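Long-range contact in fatty acid biosynthesis transcriptional regulator (Streptococcus pneumoniae, PDB 6JBX), which binds DNA as a MarR-family regulator and probably represses fatty acid synthesis genes with acyl-ACP as co-repressor: residues I49-G53 against H100-T104. Numbering follows the deposited sequence.
Sequences IDVIG and HLHLT
Helix residues 49-53 cross extended strand 100-103 almost perpendicularly, at a signed angle of -101° with axes 7.6 Å apart. CA atoms pair Ile-52 with His-102 (5.9 Å) and Gly-53 with Leu-103 (6.1 Å). Along the strand, His-100 stays out of reach, its ND1 hydrogen-bonded to Asp-57 O. Leu-101 points toward the helix, its CB 4.1 Å from CG2 of Ile-52 (m, t), a branch held close to the helix backbone. The CA-to-CB bond of His-102 points away, so its backbone faces the helix, CA 3.6 Å from Ile-52 CG2. Leu-103 starts sideways but is long enough, in its m,t rotamer, to reach the helix: CD2 lies 3.7 Å from Ile-52 CG2 and 4.0 Å from Ile-49 CG2, CD1 3.5 Å from Gly-53 CA, where a CB would clash. A water accepts from Leu-103 N (2.9 Å) and donates to Ile-52 O (3.1 Å). Thr-104, its short hydroxyl side chain accepting from Gly-107 N, N-caps helix 105-125. This buried packing joins the wing's second strand to helix 43-54 in the winged helix-turn-helix domain of MarR proteins.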
ATOM      1  N   ILE A  49       6.688  12.419  -8.754  1.00 33.68           N
ATOM      2  CA  ILE A  49       6.601  13.863  -8.591  1.00 33.89           C
ATOM      3  C   ILE A  49       7.124  14.263  -7.202  1.00 40.11           C
ATOM      4  O   ILE A  49       7.805  15.297  -7.044  1.00 38.95           O
ATOM      5  CB  ILE A  49       5.175  14.374  -8.850  1.00 34.28           C
ATOM      6  CG1 ILE A  49       4.819  14.256 -10.336  1.00 37.06           C
ATOM      7  CG2 ILE A  49       4.989  15.790  -8.340  1.00 32.56           C
ATOM      8  CD1 ILE A  49       3.440  14.738 -10.675  1.00 39.73           C
ATOM      9  N   ASP A  50       6.786  13.465  -6.212  1.00 40.48           N
ATOM     10  CA  ASP A  50       7.092  13.718  -4.795  1.00 42.45           C
ATOM     11  C   ASP A  50       8.610  13.718  -4.565  1.00 38.38           C
ATOM     12  O   ASP A  50       9.145  14.629  -3.958  1.00 37.25           O
ATOM     13  CB  ASP A  50       6.421  12.636  -3.937  1.00 48.46           C
ATOM     14  CG  ASP A  50       6.453  12.922  -2.457  1.00 57.94           C
ATOM     15  OD1 ASP A  50       6.143  14.078  -2.082  1.00 62.20           O
ATOM     16  OD2 ASP A  50       6.819  11.988  -1.700  1.00 66.70           O
ATOM     17  N   VAL A  51       9.289  12.718  -5.083  1.00 35.06           N
ATOM     18  CA  VAL A  51      10.735  12.658  -4.973  1.00 39.96           C
ATOM     19  C   VAL A  51      11.347  13.933  -5.584  1.00 44.66           C
ATOM     20  O   VAL A  51      12.201  14.578  -4.965  1.00 41.94           O
ATOM     21  CB  VAL A  51      11.288  11.392  -5.649  1.00 39.85           C
ATOM     22  CG1 VAL A  51      12.803  11.429  -5.745  1.00 44.80           C
ATOM     23  CG2 VAL A  51      10.830  10.128  -4.939  1.00 40.16           C
ATOM     24  N   ILE A  52      10.928  14.299  -6.799  1.00 39.72           N
ATOM     25  CA  ILE A  52      11.540  15.433  -7.496  1.00 35.14           C
ATOM     26  C   ILE A  52      11.227  16.720  -6.726  1.00 37.66           C
ATOM     27  O   ILE A  52      12.072  17.596  -6.603  1.00 37.49           O
ATOM     28  CB  ILE A  52      11.075  15.499  -8.965  1.00 35.03           C
ATOM     29  CG1 ILE A  52      11.387  14.200  -9.704  1.00 34.61           C
ATOM     30  CG2 ILE A  52      11.684  16.708  -9.686  1.00 35.43           C
ATOM     31  CD1 ILE A  52      10.779  14.101 -11.088  1.00 36.80           C
ATOM     32  N   GLY A  53      10.028  16.840  -6.176  1.00 34.94           N
ATOM     33  CA  GLY A  53       9.650  18.099  -5.504  1.00 39.06           C
ATOM     34  C   GLY A  53      10.421  18.320  -4.201  1.00 44.47           C
ATOM     35  O   GLY A  53      10.812  19.448  -3.870  1.00 48.38           O
ATOM     36  N   HIS A 100      19.330  16.343 -14.703  1.00 42.01           N
ATOM     37  CA  HIS A 100      18.780  16.924 -13.492  1.00 43.51           C
ATOM     38  C   HIS A 100      17.281  17.156 -13.700  1.00 43.79           C
ATOM     39  O   HIS A 100      16.865  17.687 -14.733  1.00 43.61           O
ATOM     40  CB  HIS A 100      19.497  18.237 -13.141  1.00 51.16           C
ATOM     41  CG  HIS A 100      20.950  18.077 -12.821  1.00 56.41           C
ATOM     42  ND1 HIS A 100      21.400  17.337 -11.737  1.00 56.42           N
ATOM     43  CD2 HIS A 100      22.052  18.571 -13.421  1.00 61.34           C
ATOM     44  CE1 HIS A 100      22.713  17.377 -11.689  1.00 56.25           C
ATOM     45  NE2 HIS A 100      23.134  18.139 -12.704  1.00 61.40           N
ATOM     46  N   LEU A 101      16.481  16.764 -12.722  1.00 40.64           N
ATOM     47  CA  LEU A 101      15.017  16.841 -12.865  1.00 38.75           C
ATOM     48  C   LEU A 101      14.484  17.932 -11.943  1.00 37.06           C
ATOM     49  O   LEU A 101      14.939  18.062 -10.823  1.00 37.37           O
ATOM     50  CB  LEU A 101      14.385  15.511 -12.473  1.00 32.88           C
ATOM     51  CG  LEU A 101      14.901  14.285 -13.202  1.00 36.30           C
ATOM     52  CD1 LEU A 101      14.493  13.040 -12.434  1.00 38.31           C
ATOM     53  CD2 LEU A 101      14.402  14.246 -14.635  1.00 35.96           C
ATOM     54  N   HIS A 102      13.458  18.629 -12.386  1.00 35.18           N
ATOM     55  CA  HIS A 102      12.766  19.575 -11.489  1.00 39.28           C
ATOM     56  C   HIS A 102      11.309  19.725 -11.932  1.00 40.09           C
ATOM     57  O   HIS A 102      10.940  19.434 -13.118  1.00 47.40           O
ATOM     58  CB  HIS A 102      13.500  20.919 -11.428  1.00 46.29           C
ATOM     59  CG  HIS A 102      13.480  21.693 -12.704  1.00 46.76           C
ATOM     60  ND1 HIS A 102      12.423  22.521 -13.054  1.00 52.92           N
ATOM     61  CD2 HIS A 102      14.405  21.823 -13.680  1.00 52.60           C
ATOM     62  CE1 HIS A 102      12.689  23.107 -14.207  1.00 53.62           C
ATOM     63  NE2 HIS A 102      13.905  22.701 -14.612  1.00 52.79           N
ATOM     64  N   LEU A 103      10.494  20.165 -10.980  1.00 38.70           N
ATOM     65  CA  LEU A 103       9.072  20.258 -11.203  1.00 40.34           C
ATOM     66  C   LEU A 103       8.783  21.533 -11.990  1.00 38.77           C
ATOM     67  O   LEU A 103       9.320  22.572 -11.674  1.00 44.81           O
ATOM     68  CB  LEU A 103       8.306  20.287  -9.873  1.00 36.64           C
ATOM     69  CG  LEU A 103       8.347  19.026  -9.002  1.00 38.64           C
ATOM     70  CD1 LEU A 103       7.326  19.136  -7.894  1.00 37.33           C
ATOM     71  CD2 LEU A 103       8.106  17.759  -9.802  1.00 38.58           C
ATOM     72  N   THR A 104       7.861  21.439 -12.938  1.00 40.13           N
ATOM     73  CA  THR A 104       7.269  22.620 -13.546  1.00 39.94           C
ATOM     74  C   THR A 104       6.366  23.290 -12.496  1.00 42.20           C
ATOM     75  O   THR A 104       6.209  22.802 -11.372  1.00 38.17           O
ATOM     76  CB  THR A 104       6.464  22.271 -14.806  1.00 40.85           C
ATOM     77  OG1 THR A 104       5.290  21.508 -14.478  1.00 37.26           O
ATOM     78  CG2 THR A 104       7.288  21.530 -15.837  1.00 44.26           C
TER
HETATM   79  O   HOH W   1      11.871  20.122  -8.441  1.00 46.89           O